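Local coordinates for protein myosin regulatory light chain (Physarum polycephalum, PDB 2BL0) that serves as a light chain of Physarum myosin II and binds a calcium ion, packing against another protein chain of the myosin regulatory domain, at residues Q12-D17 / G28-S33; D5-C10 / T62-P67. All blocks are in the same frame, centred on the assembly; numbering follows the deposited sequence.

Interaction 1 (Q12-D17 / G28-S33); sequences QIFDKD and GSALRS. With CA (calcium ion), chain D.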
loop_
_atom_site.group_PDB
_atom_site.type_symbol
_atom_site.label_atom_id
_atom_site.label_comp_id
_atom_site.label_asym_id
_atom_site.label_seq_id
_atom_site.Cartn_x
_atom_site.Cartn_y
_atom_site.Cartn_z
ATOM N N GLN B 12 10.551 3.488 1.099
ATOM C CA GLN B 12 10.487 2.393 2.055
ATOM C C GLN B 12 10.279 1.051 1.356
ATOM O O GLN B 12 10.779 0.030 1.808
ATOM C CB GLN B 12 9.377 2.631 3.087
ATOM C CG GLN B 12 9.676 3.803 3.978
ATOM C CD GLN B 12 8.613 4.070 5.019
ATOM O OE1 GLN B 12 8.925 4.617 6.071
ATOM N NE2 GLN B 12 7.368 3.696 4.738
ATOM N N ILE B 13 9.537 1.050 0.252
ATOM C CA ILE B 13 9.322 -0.170 -0.518
ATOM C C ILE B 13 10.629 -0.658 -1.151
ATOM O O ILE B 13 10.906 -1.853 -1.142
ATOM C CB ILE B 13 8.186 0.035 -1.561
ATOM C CG1 ILE B 13 6.820 0.035 -0.856
ATOM C CG2 ILE B 13 8.197 -1.041 -2.627
ATOM C CD1 ILE B 13 5.724 0.590 -1.698
ATOM N N PHE B 14 11.436 0.271 -1.662
ATOM C CA PHE B 14 12.742 -0.043 -2.220
ATOM C C PHE B 14 13.760 -0.439 -1.148
ATOM O O PHE B 14 14.660 -1.225 -1.422
ATOM C CB PHE B 14 13.280 1.123 -3.049
ATOM C CG PHE B 14 12.769 1.146 -4.460
ATOM C CD1 PHE B 14 11.522 1.664 -4.765
ATOM C CD2 PHE B 14 13.544 0.635 -5.488
ATOM C CE1 PHE B 14 11.038 1.657 -6.083
ATOM C CE2 PHE B 14 13.079 0.614 -6.776
ATOM C CZ PHE B 14 11.831 1.122 -7.091
ATOM N N ASP B 15 13.610 0.102 0.059
ATOM C CA ASP B 15 14.550 -0.143 1.162
ATOM C C ASP B 15 14.086 -1.405 1.884
ATOM O O ASP B 15 13.537 -1.355 2.990
ATOM C CB ASP B 15 14.579 1.057 2.100
ATOM C CG ASP B 15 15.560 0.900 3.246
ATOM O OD1 ASP B 15 16.519 0.104 3.135
ATOM O OD2 ASP B 15 15.451 1.582 4.298
ATOM N N LYS B 16 14.322 -2.540 1.245
ATOM C CA LYS B 16 13.776 -3.811 1.727
ATOM C C LYS B 16 14.312 -4.210 3.109
ATOM O O LYS B 16 13.579 -4.816 3.914
ATOM C CB LYS B 16 14.032 -4.903 0.686
ATOM C CG LYS B 16 13.135 -4.753 -0.561
ATOM C CD LYS B 16 13.141 -6.013 -1.427
ATOM C CE LYS B 16 12.589 -5.750 -2.839
ATOM N NZ LYS B 16 13.614 -5.960 -3.916
ATOM N N ASP B 17 15.561 -3.848 3.398
ATOM C CA ASP B 17 16.198 -4.208 4.682
ATOM C C ASP B 17 16.097 -3.101 5.757
ATOM O O ASP B 17 16.611 -3.248 6.866
ATOM C CB ASP B 17 17.650 -4.687 4.472
ATOM C CG ASP B 17 18.598 -3.585 4.057
ATOM O OD1 ASP B 17 18.131 -2.516 3.645
ATOM O OD2 ASP B 17 19.846 -3.696 4.088
ATOM N N GLY B 28 17.075 5.145 -10.669
ATOM C CA GLY B 28 16.241 5.273 -11.845
ATOM C C GLY B 28 14.879 4.626 -11.653
ATOM O O GLY B 28 13.850 5.250 -11.914
ATOM N N SER B 29 14.875 3.382 -11.184
ATOM C CA SER B 29 13.638 2.627 -10.947
ATOM C C SER B 29 12.706 3.328 -9.975
ATOM O O SER B 29 11.506 3.399 -10.194
ATOM C CB SER B 29 13.969 1.223 -10.430
ATOM O OG SER B 29 14.628 0.504 -11.453
ATOM N N ALA B 30 13.284 3.876 -8.912
ATOM C CA ALA B 30 12.519 4.581 -7.882
ATOM C C ALA B 30 11.913 5.887 -8.418
ATOM O O ALA B 30 10.735 6.177 -8.158
ATOM C CB ALA B 30 13.406 4.826 -6.652
ATOM N N LEU B 31 12.694 6.672 -9.163
ATOM C CA LEU B 31 12.182 7.890 -9.808
ATOM C C LEU B 31 11.056 7.562 -10.776
ATOM O O LEU B 31 9.975 8.182 -10.764
ATOM C CB LEU B 31 13.300 8.630 -10.552
ATOM C CG LEU B 31 14.372 9.245 -9.680
ATOM C CD1 LEU B 31 15.552 9.584 -10.546
ATOM C CD2 LEU B 31 13.846 10.467 -8.935
ATOM N N ARG B 32 11.299 6.553 -11.606
ATOM C CA ARG B 32 10.331 6.116 -12.590
ATOM C C ARG B 32 9.032 5.599 -11.949
ATOM O O ARG B 32 7.950 5.815 -12.484
ATOM C CB ARG B 32 10.954 5.045 -13.466
ATOM C CG ARG B 32 11.973 5.610 -14.414
ATOM C CD ARG B 32 12.900 4.577 -15.033
ATOM N NE ARG B 32 13.912 5.261 -15.829
ATOM C CZ ARG B 32 15.191 4.917 -15.920
ATOM N NH1 ARG B 32 15.684 3.847 -15.284
ATOM N NH2 ARG B 32 15.999 5.669 -16.641
ATOM N N SER B 33 9.164 4.944 -10.795
ATOM C CA SER B 33 8.028 4.413 -10.062
ATOM C C SER B 33 7.025 5.506 -9.729
ATOM O O SER B 33 5.823 5.230 -9.673
ATOM C CB SER B 33 8.475 3.703 -8.771
ATOM O OG SER B 33 9.179 2.501 -9.070
HETATM CA CA CA D . 18.479 -0.588 2.343
HETATM O O HOH W 1 17.896 -1.415 0.287
HETATM O O HOH W 2 20.574 -1.091 1.794
#

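Interaction 2 (D5-C10 / T62-P67); sequences DQIQEC and TVYRKP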
loop_
_atom_site.group_PDB
_atom_site.type_symbol
_atom_site.label_atom_id
_atom_site.label_comp_id
_atom_site.label_asym_id
_atom_site.label_seq_id
_atom_site.Cartn_x
_atom_site.Cartn_y
_atom_site.Cartn_z
ATOM N N ASP B 5 4.411 12.033 1.324
ATOM C CA ASP B 5 4.039 10.740 1.882
ATOM C C ASP B 5 4.235 9.661 0.837
ATOM O O ASP B 5 4.684 8.575 1.164
ATOM C CB ASP B 5 2.588 10.728 2.389
ATOM C CG ASP B 5 2.406 11.490 3.694
ATOM O OD1 ASP B 5 3.383 11.676 4.455
ATOM O OD2 ASP B 5 1.291 11.942 4.043
ATOM N N GLN B 6 3.915 9.967 -0.413
ATOM C CA GLN B 6 4.070 9.005 -1.498
ATOM C C GLN B 6 5.544 8.757 -1.781
ATOM O O GLN B 6 5.932 7.640 -2.087
ATOM C CB GLN B 6 3.370 9.474 -2.771
ATOM C CG GLN B 6 1.848 9.330 -2.745
ATOM C CD GLN B 6 1.190 9.974 -3.943
ATOM O OE1 GLN B 6 1.472 11.124 -4.254
ATOM N NE2 GLN B 6 0.294 9.246 -4.604
ATOM N N ILE B 7 6.364 9.805 -1.699
ATOM C CA ILE B 7 7.806 9.644 -1.893
ATOM C C ILE B 7 8.402 8.770 -0.781
ATOM O O ILE B 7 9.179 7.854 -1.057
ATOM C CB ILE B 7 8.532 11.024 -1.997
ATOM C CG1 ILE B 7 8.096 11.765 -3.261
ATOM C CG2 ILE B 7 10.011 10.828 -2.056
ATOM C CD1 ILE B 7 8.422 13.261 -3.263
ATOM N N GLN B 8 8.021 9.027 0.467
ATOM C CA GLN B 8 8.497 8.188 1.574
ATOM C C GLN B 8 8.075 6.724 1.415
ATOM O O GLN B 8 8.859 5.809 1.635
ATOM C CB GLN B 8 7.987 8.720 2.914
ATOM C CG GLN B 8 8.386 7.853 4.107
ATOM C CD GLN B 8 7.930 8.448 5.422
ATOM O OE1 GLN B 8 8.716 8.572 6.358
ATOM N NE2 GLN B 8 6.668 8.814 5.492
ATOM N N GLU B 9 6.822 6.509 1.040
ATOM C CA GLU B 9 6.276 5.175 0.868
ATOM C C GLU B 9 7.059 4.410 -0.177
ATOM O O GLU B 9 7.383 3.235 -0.006
ATOM C CB GLU B 9 4.809 5.278 0.422
ATOM C CG GLU B 9 4.098 3.952 0.205
ATOM C CD GLU B 9 2.658 4.112 -0.246
ATOM O OE1 GLU B 9 2.375 4.961 -1.116
ATOM O OE2 GLU B 9 1.805 3.390 0.287
ATOM N N CYS B 10 7.312 5.079 -1.295
ATOM C CA CYS B 10 8.075 4.488 -2.366
ATOM C C CYS B 10 9.464 4.116 -1.896
ATOM O O CYS B 10 9.889 2.987 -2.110
ATOM C CB CYS B 10 8.132 5.437 -3.563
ATOM S SG CYS B 10 9.279 4.930 -4.888
ATOM N N THR B 62 14.983 15.257 -2.847
ATOM C CA THR B 62 15.667 16.346 -3.510
ATOM C C THR B 62 15.814 16.058 -5.007
ATOM O O THR B 62 15.542 16.910 -5.839
ATOM C CB THR B 62 17.064 16.576 -2.874
ATOM O OG1 THR B 62 16.948 16.894 -1.466
ATOM C CG2 THR B 62 17.712 17.781 -3.469
ATOM N N VAL B 63 16.251 14.855 -5.343
ATOM C CA VAL B 63 16.443 14.456 -6.729
ATOM C C VAL B 63 15.098 14.432 -7.468
ATOM O O VAL B 63 14.969 14.967 -8.573
ATOM C CB VAL B 63 17.136 13.093 -6.821
ATOM C CG1 VAL B 63 17.131 12.566 -8.274
ATOM C CG2 VAL B 63 18.556 13.210 -6.342
ATOM N N TYR B 64 14.094 13.837 -6.820
ATOM C CA TYR B 64 12.785 13.661 -7.428
ATOM C C TYR B 64 12.099 14.982 -7.693
ATOM O O TYR B 64 11.385 15.116 -8.677
ATOM C CB TYR B 64 11.884 12.765 -6.568
ATOM C CG TYR B 64 10.488 12.616 -7.149
ATOM C CD1 TYR B 64 10.230 11.711 -8.163
ATOM C CD2 TYR B 64 9.445 13.396 -6.682
ATOM C CE1 TYR B 64 8.947 11.584 -8.703
ATOM C CE2 TYR B 64 8.167 13.301 -7.218
ATOM C CZ TYR B 64 7.924 12.381 -8.224
ATOM O OH TYR B 64 6.665 12.253 -8.736
ATOM N N ARG B 65 12.322 15.963 -6.835
ATOM C CA ARG B 65 11.612 17.246 -6.961
ATOM C C ARG B 65 12.158 18.152 -8.077
ATOM O O ARG B 65 11.557 19.178 -8.416
ATOM C CB ARG B 65 11.622 17.970 -5.619
ATOM C CG ARG B 65 10.720 17.322 -4.577
ATOM C CD ARG B 65 9.247 17.325 -4.935
ATOM N NE ARG B 65 8.426 16.945 -3.782
ATOM C CZ ARG B 65 7.150 16.569 -3.855
ATOM N NH1 ARG B 65 6.517 16.526 -5.029
ATOM N NH2 ARG B 65 6.497 16.241 -2.740
ATOM N N LYS B 66 13.281 17.764 -8.665
ATOM C CA LYS B 66 13.820 18.448 -9.826
ATOM C C LYS B 66 12.927 18.208 -11.044
ATOM O O LYS B 66 12.138 17.244 -11.072
ATOM C CB LYS B 66 15.240 17.968 -10.117
ATOM C CG LYS B 66 16.215 18.150 -8.950
ATOM C CD LYS B 66 16.186 19.553 -8.360
ATOM C CE LYS B 66 17.328 19.734 -7.333
ATOM N NZ LYS B 66 17.120 20.937 -6.496
ATOM N N PRO B 67 13.065 19.071 -12.056
ATOM C CA PRO B 67 12.188 19.052 -13.238
ATOM C C PRO B 67 12.452 17.951 -14.250
ATOM O O PRO B 67 12.385 18.186 -15.465
ATOM C CB PRO B 67 12.463 20.418 -13.898
ATOM C CG PRO B 67 13.314 21.148 -12.992
ATOM C CD PRO B 67 14.044 20.171 -12.141
#

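Interaction 1 (Q12-D17 / G28-S33)
In the first EF-hand of the chain, F14, the last helical residue before the calcium loop, lays its ring on helix 27-33. A30 meets one face of that ring. Its CB stands 4.0 Å from the ring centroid of F14 and only 8° off the normal, a CH-pi contact over the centre. S33 comes in at the ring edge instead, with OG in the ring plane and 3.6 Å from CZ of F14. S29 adds its CB, 3.8 Å from CE2 of F14. F14 faces helix 27-33 from its CB, with CG beside its own backbone N (chi1 -84°). The S33 hydroxyl is held in place by donating to O of S29 at 2.7 Å. It arrives 37° out of the carbonyl plane. The same oxygen accepts from N of S33 on the opposite face, so two bonds grip it. Just past F14 the chain leaves the helix in an inverse gamma turn centred on D15. That turn starts the metal loop. OD1 of D15 binds the calcium ion at 2.2 Å and OD1 of D17 binds it at 2.4 Å. D19, the carbonyl O of K21 and two waters complete the six ligands. A phenylalanine of the entering helix packed against the exiting helix, directly beside the metal loop, belongs to the helix-loop-helix of an EF-hand.

Interaction 2 (D5-C10 / T62-P67)
I7 meets Y64 and R65 where the entering helix of the first EF-hand, 4-14, packs on helix 57-64, the last helix of this N-terminal half of the light chain. Along 5-10, I7 comes first and makes all the direct contacts of the pair. Its CA is 8.5 Å from CA of Y64, the closest backbone approach of the two segments. Chi1 of -66° puts CG1 beside the backbone N, and an extended chi2 of 163° carries CD1 out to the other helix. CD1 lies 3.6 Å from CD2 of Y64 and 4.0 Å from CE2 of Y64, approaching the ring obliquely. CG1 of I7 backs it at 4.0 Å from the same CD2. F60, K61, L34 and A2 also touch the I7 side chain. Further along the helix, E9 forms a salt bridge with a basic side chain of another protein chain. Across the contact, Y64 is buried; its OH hydrogen-bonds O of L34 and also takes a bond from N of A2. R65, the next residue after Y64, bends at chi2 (-63°), which brings its guanidinium back over the isoleucine. CD1 of I7 is 3.7 Å from NE and 3.6 Å from CZ of R65. It sits 3.4 Å above the guanidinium plane of R65, offset toward the rim, with NH2 3.6 Å away.

How the interactions relate
Both interactions use helix 4-14: 5-10 supplies its first part and 12-17 its end, where the calcium loop begins. Their centres lie 10 Å apart, on the same side of the chain's centre. Helix 27-33 joins them. One side takes F14 in interaction 1, while L31 turns away from that segment and packs on interaction 2, with CD2 of L31 3.7 Å from CA of Y64. C10 gives a second bridge, its SG 3.8 Å from O of A30. The three helices 4-14, 27-33 and 57-64 thus share one packed core. Interaction 1 carries two of the calcium ligands, D15 and D17, whereas the I7 side chain is about 12 Å from that of D15.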